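Local coordinates for protein digeranylgeranylglycerophospholipid reductase (Sulfolobus acidocaldarius, PDB 4OPC) that reduces the double bonds of geranylgeranyl chains, using FAD, to give the saturated archaeol lipids of archaeal membranes, at residues A186-I197 with W218-V229. Sequence-based numbering, arbitrary orientation.
Sequences AYREVLLTKEDI and WYFPKGKNKVNV. With FDA (dihydroflavine-adenine dinucleotide), chain B.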
loop_
_atom_site.group_PDB
_atom_site.type_symbol
_atom_site.label_atom_id
_atom_site.label_comp_id
_atom_site.label_asym_id
_atom_site.label_seq_id
_atom_site.Cartn_x
_atom_site.Cartn_y
_atom_site.Cartn_z
ATOM N N ALA A 186 -8.515 -2.168 -8.763
ATOM C CA ALA A 186 -7.595 -3.030 -9.482
ATOM C C ALA A 186 -8.156 -4.450 -9.525
ATOM O O ALA A 186 -8.887 -4.873 -8.627
ATOM C CB ALA A 186 -6.218 -2.993 -8.846
ATOM N N TYR A 187 -7.838 -5.177 -10.588
ATOM C CA TYR A 187 -8.397 -6.493 -10.837
ATOM C C TYR A 187 -7.324 -7.350 -11.462
ATOM O O TYR A 187 -6.548 -6.848 -12.294
ATOM C CB TYR A 187 -9.569 -6.372 -11.817
ATOM C CG TYR A 187 -10.109 -7.707 -12.264
ATOM C CD1 TYR A 187 -11.000 -8.417 -11.472
ATOM C CD2 TYR A 187 -9.716 -8.270 -13.474
ATOM C CE1 TYR A 187 -11.475 -9.638 -11.869
ATOM C CE2 TYR A 187 -10.191 -9.499 -13.873
ATOM C CZ TYR A 187 -11.074 -10.176 -13.072
ATOM O OH TYR A 187 -11.578 -11.413 -13.431
ATOM N N ARG A 188 -7.261 -8.622 -11.093
ATOM C CA ARG A 188 -6.278 -9.512 -11.690
ATOM C C ARG A 188 -6.776 -10.943 -11.803
ATOM O O ARG A 188 -7.672 -11.376 -11.062
ATOM C CB ARG A 188 -4.969 -9.499 -10.886
ATOM C CG ARG A 188 -5.046 -10.103 -9.467
ATOM C CD ARG A 188 -4.817 -11.633 -9.475
ATOM N NE ARG A 188 -4.775 -12.235 -8.146
ATOM C CZ ARG A 188 -5.849 -12.548 -7.432
ATOM N NH1 ARG A 188 -7.059 -12.291 -7.904
ATOM N NH2 ARG A 188 -5.718 -13.122 -6.236
ATOM N N GLU A 189 -6.150 -11.687 -12.711
ATOM C CA GLU A 189 -6.317 -13.129 -12.799
ATOM C C GLU A 189 -4.958 -13.809 -12.791
ATOM O O GLU A 189 -3.954 -13.204 -13.157
ATOM C CB GLU A 189 -7.106 -13.517 -14.063
ATOM C CG GLU A 189 -8.424 -12.786 -14.165
ATOM C CD GLU A 189 -9.258 -13.169 -15.359
ATOM O OE1 GLU A 189 -8.705 -13.709 -16.348
ATOM O OE2 GLU A 189 -10.481 -12.915 -15.309
ATOM N N VAL A 190 -4.912 -15.053 -12.333
ATOM C CA VAL A 190 -3.720 -15.863 -12.517
ATOM C C VAL A 190 -4.054 -16.952 -13.526
ATOM O O VAL A 190 -5.019 -17.698 -13.343
ATOM C CB VAL A 190 -3.202 -16.463 -11.197
ATOM C CG1 VAL A 190 -2.090 -17.467 -11.475
ATOM C CG2 VAL A 190 -2.707 -15.359 -10.288
ATOM N N LEU A 191 -3.266 -17.019 -14.599
ATOM C CA LEU A 191 -3.515 -17.943 -15.698
ATOM C C LEU A 191 -2.254 -18.698 -16.092
ATOM O O LEU A 191 -1.142 -18.197 -15.933
ATOM C CB LEU A 191 -4.020 -17.164 -16.917
ATOM C CG LEU A 191 -5.360 -16.445 -16.749
ATOM C CD1 LEU A 191 -5.269 -15.046 -17.309
ATOM C CD2 LEU A 191 -6.467 -17.221 -17.443
ATOM N N LEU A 192 -2.440 -19.907 -16.620
ATOM C CA LEU A 192 -1.352 -20.632 -17.266
ATOM C C LEU A 192 -1.129 -20.071 -18.667
ATOM O O LEU A 192 -2.049 -19.519 -19.273
ATOM C CB LEU A 192 -1.683 -22.123 -17.355
ATOM C CG LEU A 192 -1.991 -22.795 -16.016
ATOM C CD1 LEU A 192 -2.205 -24.298 -16.174
ATOM C CD2 LEU A 192 -0.881 -22.512 -15.018
ATOM N N THR A 193 0.096 -20.191 -19.176
ATOM C CA THR A 193 0.425 -19.701 -20.515
ATOM C C THR A 193 0.737 -20.853 -21.471
ATOM O O THR A 193 1.154 -21.933 -21.045
ATOM C CB THR A 193 1.624 -18.736 -20.499
ATOM O OG1 THR A 193 2.806 -19.447 -20.107
ATOM C CG2 THR A 193 1.373 -17.595 -19.523
ATOM N N LYS A 194 0.539 -20.609 -22.764
ATOM C CA LYS A 194 0.729 -21.638 -23.788
ATOM C C LYS A 194 2.170 -21.676 -24.271
ATOM O O LYS A 194 2.631 -22.677 -24.818
ATOM C CB LYS A 194 -0.184 -21.373 -24.982
ATOM C CG LYS A 194 -1.631 -21.086 -24.641
ATOM C CD LYS A 194 -2.424 -20.851 -25.921
ATOM C CE LYS A 194 -3.719 -20.096 -25.664
ATOM N NZ LYS A 194 -4.438 -19.807 -26.936
ATOM N N GLU A 195 2.866 -20.564 -24.085
ATOM C CA GLU A 195 4.246 -20.420 -24.513
ATOM C C GLU A 195 5.073 -20.005 -23.300
ATOM O O GLU A 195 4.572 -19.300 -22.415
ATOM C CB GLU A 195 4.334 -19.356 -25.609
ATOM C CG GLU A 195 5.424 -19.587 -26.639
ATOM C CD GLU A 195 5.202 -18.781 -27.908
ATOM O OE1 GLU A 195 4.053 -18.354 -28.147
ATOM O OE2 GLU A 195 6.171 -18.569 -28.668
ATOM N N ASP A 196 6.323 -20.459 -23.249
ATOM C CA ASP A 196 7.240 -20.082 -22.178
ATOM C C ASP A 196 7.311 -18.573 -22.065
ATOM O O ASP A 196 7.329 -17.857 -23.068
ATOM C CB ASP A 196 8.646 -20.634 -22.426
ATOM C CG ASP A 196 8.721 -22.136 -22.263
ATOM O OD1 ASP A 196 7.784 -22.722 -21.683
ATOM O OD2 ASP A 196 9.727 -22.727 -22.709
ATOM N N ILE A 197 7.339 -18.085 -20.835
ATOM C CA ILE A 197 7.409 -16.663 -20.600
ATOM C C ILE A 197 8.832 -16.151 -20.786
ATOM O O ILE A 197 9.765 -16.624 -20.130
ATOM C CB ILE A 197 6.898 -16.338 -19.190
ATOM C CG1 ILE A 197 5.430 -16.761 -19.069
ATOM C CG2 ILE A 197 7.076 -14.857 -18.890
ATOM C CD1 ILE A 197 4.826 -16.580 -17.673
ATOM N N TRP A 218 -0.462 -4.870 -15.876
ATOM C CA TRP A 218 0.734 -5.600 -15.497
ATOM C C TRP A 218 0.681 -7.058 -15.885
ATOM O O TRP A 218 -0.394 -7.626 -16.088
ATOM C CB TRP A 218 1.010 -5.467 -14.000
ATOM C CG TRP A 218 0.089 -6.231 -13.086
ATOM C CD1 TRP A 218 0.183 -7.552 -12.745
ATOM C CD2 TRP A 218 -1.022 -5.702 -12.346
ATOM N NE1 TRP A 218 -0.821 -7.884 -11.864
ATOM C CE2 TRP A 218 -1.568 -6.765 -11.597
ATOM C CE3 TRP A 218 -1.615 -4.435 -12.259
ATOM C CZ2 TRP A 218 -2.670 -6.595 -10.758
ATOM C CZ3 TRP A 218 -2.707 -4.268 -11.441
ATOM C CH2 TRP A 218 -3.223 -5.343 -10.693
ATOM N N TYR A 219 1.864 -7.663 -15.951
ATOM C CA TYR A 219 2.047 -9.060 -16.308
ATOM C C TYR A 219 3.201 -9.514 -15.412
ATOM O O TYR A 219 4.368 -9.226 -15.697
ATOM C CB TYR A 219 2.374 -9.140 -17.809
ATOM C CG TYR A 219 2.613 -10.511 -18.412
ATOM C CD1 TYR A 219 3.838 -11.149 -18.267
ATOM C CD2 TYR A 219 1.638 -11.128 -19.192
ATOM C CE1 TYR A 219 4.080 -12.377 -18.855
ATOM C CE2 TYR A 219 1.872 -12.365 -19.789
ATOM C CZ TYR A 219 3.098 -12.978 -19.614
ATOM O OH TYR A 219 3.370 -14.200 -20.190
ATOM N N PHE A 220 2.858 -10.173 -14.304
ATOM C CA PHE A 220 3.826 -10.543 -13.273
ATOM C C PHE A 220 4.003 -12.068 -13.315
ATOM O O PHE A 220 3.131 -12.803 -12.829
ATOM C CB PHE A 220 3.303 -10.148 -11.878
ATOM C CG PHE A 220 3.321 -8.665 -11.581
ATOM C CD1 PHE A 220 3.829 -7.729 -12.470
ATOM C CD2 PHE A 220 2.833 -8.218 -10.364
ATOM C CE1 PHE A 220 3.838 -6.375 -12.146
ATOM C CE2 PHE A 220 2.839 -6.884 -10.038
ATOM C CZ PHE A 220 3.345 -5.953 -10.923
ATOM N N PRO A 221 5.121 -12.558 -13.885
ATOM C CA PRO A 221 5.256 -14.020 -13.980
ATOM C C PRO A 221 5.393 -14.680 -12.612
ATOM O O PRO A 221 6.119 -14.191 -11.735
ATOM C CB PRO A 221 6.545 -14.208 -14.791
ATOM C CG PRO A 221 6.714 -12.897 -15.561
ATOM C CD PRO A 221 6.208 -11.856 -14.593
ATOM N N LYS A 222 4.679 -15.788 -12.448
ATOM C CA LYS A 222 4.754 -16.607 -11.242
ATOM C C LYS A 222 5.475 -17.929 -11.515
ATOM O O LYS A 222 5.476 -18.835 -10.675
ATOM C CB LYS A 222 3.349 -16.877 -10.708
ATOM C CG LYS A 222 2.733 -15.701 -9.956
ATOM C CD LYS A 222 1.340 -16.051 -9.446
ATOM C CE LYS A 222 0.798 -15.003 -8.485
ATOM N NZ LYS A 222 1.442 -15.085 -7.138
ATOM N N GLY A 223 6.090 -18.023 -12.689
ATOM C CA GLY A 223 6.791 -19.217 -13.121
ATOM C C GLY A 223 7.072 -19.071 -14.601
ATOM O O GLY A 223 6.867 -17.995 -15.172
ATOM N N LYS A 224 7.527 -20.151 -15.227
ATOM C CA LYS A 224 7.843 -20.133 -16.646
ATOM C C LYS A 224 6.577 -20.162 -17.496
ATOM O O LYS A 224 6.604 -19.793 -18.672
ATOM C CB LYS A 224 8.728 -21.329 -17.000
ATOM C CG LYS A 224 10.118 -21.293 -16.382
ATOM C CD LYS A 224 11.084 -20.535 -17.275
ATOM C CE LYS A 224 11.179 -21.178 -18.648
ATOM N NZ LYS A 224 11.907 -20.314 -19.622
ATOM N N ASN A 225 5.474 -20.608 -16.902
ATOM C CA ASN A 225 4.225 -20.814 -17.631
ATOM C C ASN A 225 2.994 -20.408 -16.827
ATOM O O ASN A 225 1.912 -20.953 -17.014
ATOM C CB ASN A 225 4.091 -22.276 -18.081
ATOM C CG ASN A 225 5.041 -22.633 -19.213
ATOM O OD1 ASN A 225 4.723 -22.445 -20.391
ATOM N ND2 ASN A 225 6.211 -23.147 -18.862
ATOM N N LYS A 226 3.161 -19.440 -15.930
ATOM C CA LYS A 226 2.061 -18.995 -15.088
ATOM C C LYS A 226 2.244 -17.517 -14.800
ATOM O O LYS A 226 3.352 -17.071 -14.517
ATOM C CB LYS A 226 2.012 -19.797 -13.785
ATOM C CG LYS A 226 0.878 -19.383 -12.846
ATOM C CD LYS A 226 0.607 -20.406 -11.740
ATOM C CE LYS A 226 1.852 -20.724 -10.933
ATOM N NZ LYS A 226 1.591 -21.808 -9.930
ATOM N N VAL A 227 1.162 -16.753 -14.890
ATOM C CA VAL A 227 1.267 -15.305 -14.776
ATOM C C VAL A 227 0.089 -14.689 -14.031
ATOM O O VAL A 227 -1.048 -15.135 -14.164
ATOM C CB VAL A 227 1.438 -14.643 -16.182
ATOM C CG1 VAL A 227 0.210 -14.871 -17.064
ATOM C CG2 VAL A 227 1.740 -13.149 -16.060
ATOM N N ASN A 228 0.399 -13.683 -13.220
ATOM C CA ASN A 228 -0.585 -12.814 -12.584
ATOM C C ASN A 228 -0.705 -11.569 -13.479
ATOM O O ASN A 228 0.243 -10.788 -13.604
ATOM C CB ASN A 228 -0.109 -12.489 -11.148
ATOM C CG ASN A 228 -1.068 -11.603 -10.365
ATOM O OD1 ASN A 228 -1.539 -10.575 -10.855
ATOM N ND2 ASN A 228 -1.333 -11.988 -9.117
ATOM N N VAL A 229 -1.847 -11.431 -14.143
ATOM C CA VAL A 229 -2.053 -10.342 -15.102
ATOM C C VAL A 229 -3.243 -9.503 -14.652
ATOM O O VAL A 229 -4.274 -10.036 -14.239
ATOM C CB VAL A 229 -2.227 -10.873 -16.561
ATOM C CG1 VAL A 229 -3.247 -12.000 -16.620
ATOM C CG2 VAL A 229 -2.608 -9.746 -17.501
HETATM P PA FDA B . -5.733 -6.676 3.686
HETATM O O1A FDA B . -6.938 -6.181 2.987
HETATM O O2A FDA B . -4.830 -7.645 2.933
HETATM O O5B FDA B . -6.170 -7.383 5.033
HETATM C C5B FDA B . -7.220 -6.824 5.848
HETATM C C4B FDA B . -7.793 -7.946 6.672
HETATM O O4B FDA B . -8.712 -7.405 7.643
HETATM C C3B FDA B . -8.568 -9.004 5.878
HETATM O O3B FDA B . -7.990 -10.297 6.047
HETATM C C2B FDA B . -10.012 -8.873 6.399
HETATM O O2B FDA B . -10.693 -10.117 6.441
HETATM C C1B FDA B . -9.788 -8.310 7.794
HETATM N N9A FDA B . -10.878 -7.542 8.383
HETATM C C8A FDA B . -11.455 -6.400 7.884
HETATM N N7A FDA B . -12.364 -5.873 8.672
HETATM C C5A FDA B . -12.377 -6.721 9.770
HETATM C C6A FDA B . -13.089 -6.686 10.984
HETATM N N6A FDA B . -13.920 -5.701 11.330
HETATM N N1A FDA B . -12.830 -7.652 11.887
HETATM C C2A FDA B . -11.966 -8.621 11.564
HETATM N N3A FDA B . -11.208 -8.737 10.472
HETATM C C4A FDA B . -11.444 -7.732 9.620
HETATM N N1 FDA B . 0.944 -4.604 -3.236
HETATM C C2 FDA B . 2.206 -5.112 -3.415
HETATM O O2 FDA B . 3.084 -4.954 -2.573
HETATM N N3 FDA B . 2.433 -5.833 -4.558
HETATM C C4 FDA B . 1.565 -6.015 -5.616
HETATM O O4 FDA B . 1.857 -6.798 -6.516
HETATM C C4X FDA B . 0.303 -5.417 -5.409
HETATM N N5 FDA B . -0.657 -5.558 -6.368
HETATM C C5X FDA B . -1.978 -5.290 -6.074
HETATM C C6 FDA B . -2.988 -5.688 -6.937
HETATM C C7 FDA B . -4.327 -5.512 -6.622
HETATM C C7M FDA B . -5.382 -6.081 -7.535
HETATM C C8 FDA B . -4.673 -4.873 -5.422
HETATM C C8M FDA B . -6.122 -4.730 -5.018
HETATM C C9 FDA B . -3.660 -4.452 -4.558
HETATM C C9A FDA B . -2.321 -4.671 -4.858
HETATM N N10 FDA B . -1.272 -4.297 -3.988
HETATM C C10 FDA B . -0.000 -4.776 -4.215
HETATM C "C1'" FDA B . -1.547 -3.677 -2.668
HETATM C "C2'" FDA B . -1.517 -4.737 -1.552
HETATM O "O2'" FDA B . -2.251 -5.901 -1.944
HETATM C "C3'" FDA B . -2.139 -4.180 -0.269
HETATM O "O3'" FDA B . -1.578 -2.897 -0.025
HETATM C "C4'" FDA B . -1.892 -5.014 0.996
HETATM O "O4'" FDA B . -2.180 -6.395 0.780
HETATM C "C5'" FDA B . -2.698 -4.491 2.162
HETATM O "O5'" FDA B . -2.527 -5.355 3.304
HETATM P P FDA B . -3.405 -5.118 4.609
HETATM O O1P FDA B . -2.985 -6.137 5.586
HETATM O O2P FDA B . -3.380 -3.660 5.042
HETATM O O3P FDA B . -4.915 -5.363 4.138
#
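Ile197 closes one end of this contact: its CD1 fills a hollow lined by the Gly223 and Lys226 carbonyl oxygens and Val227, while CG2 rests on Pro221 CG at 3.9 Å and meets the Tyr219 ring at its edge. Ile197 N bonds to Lys224 O (2.9 Å). From Glu189 to Thr193 the strand pairs antiparallel with 225-229. The Val190 methyls part ways: CG1, anti to the backbone N (chi1 171°), meets Lys226 CG at 3.8 Å, and CG2 touches Asn228 ND2 and, 4.0 Å away, Lys222 CE. On the other face Leu191 CD1 packs against Val229 CG1 at 3.7 Å. Arg188, bent at chi2, crosses the Asn228 side chain obliquely, CD 3.5 Å from ND2, which lies at the guanidinium edge; guanidinium and amide planes are 50° apart. Asn228 OD1 accepts a nearly straight hydrogen bond (172°) from Trp218 NE1, 3.0 Å away in the indole plane, and ND2 reaches Cys48 O; an alanine here would probably leave the indole N-H without its acceptor. Trp218 CH2 lies 3.8 Å from FDA C6, and Ala186 CB touches the C7M methyl. This is a β-hairpin, 216-221 and 226-234, flanked by strand 183-193 in the catalytic-domain sheet, bordering the flavin pocket.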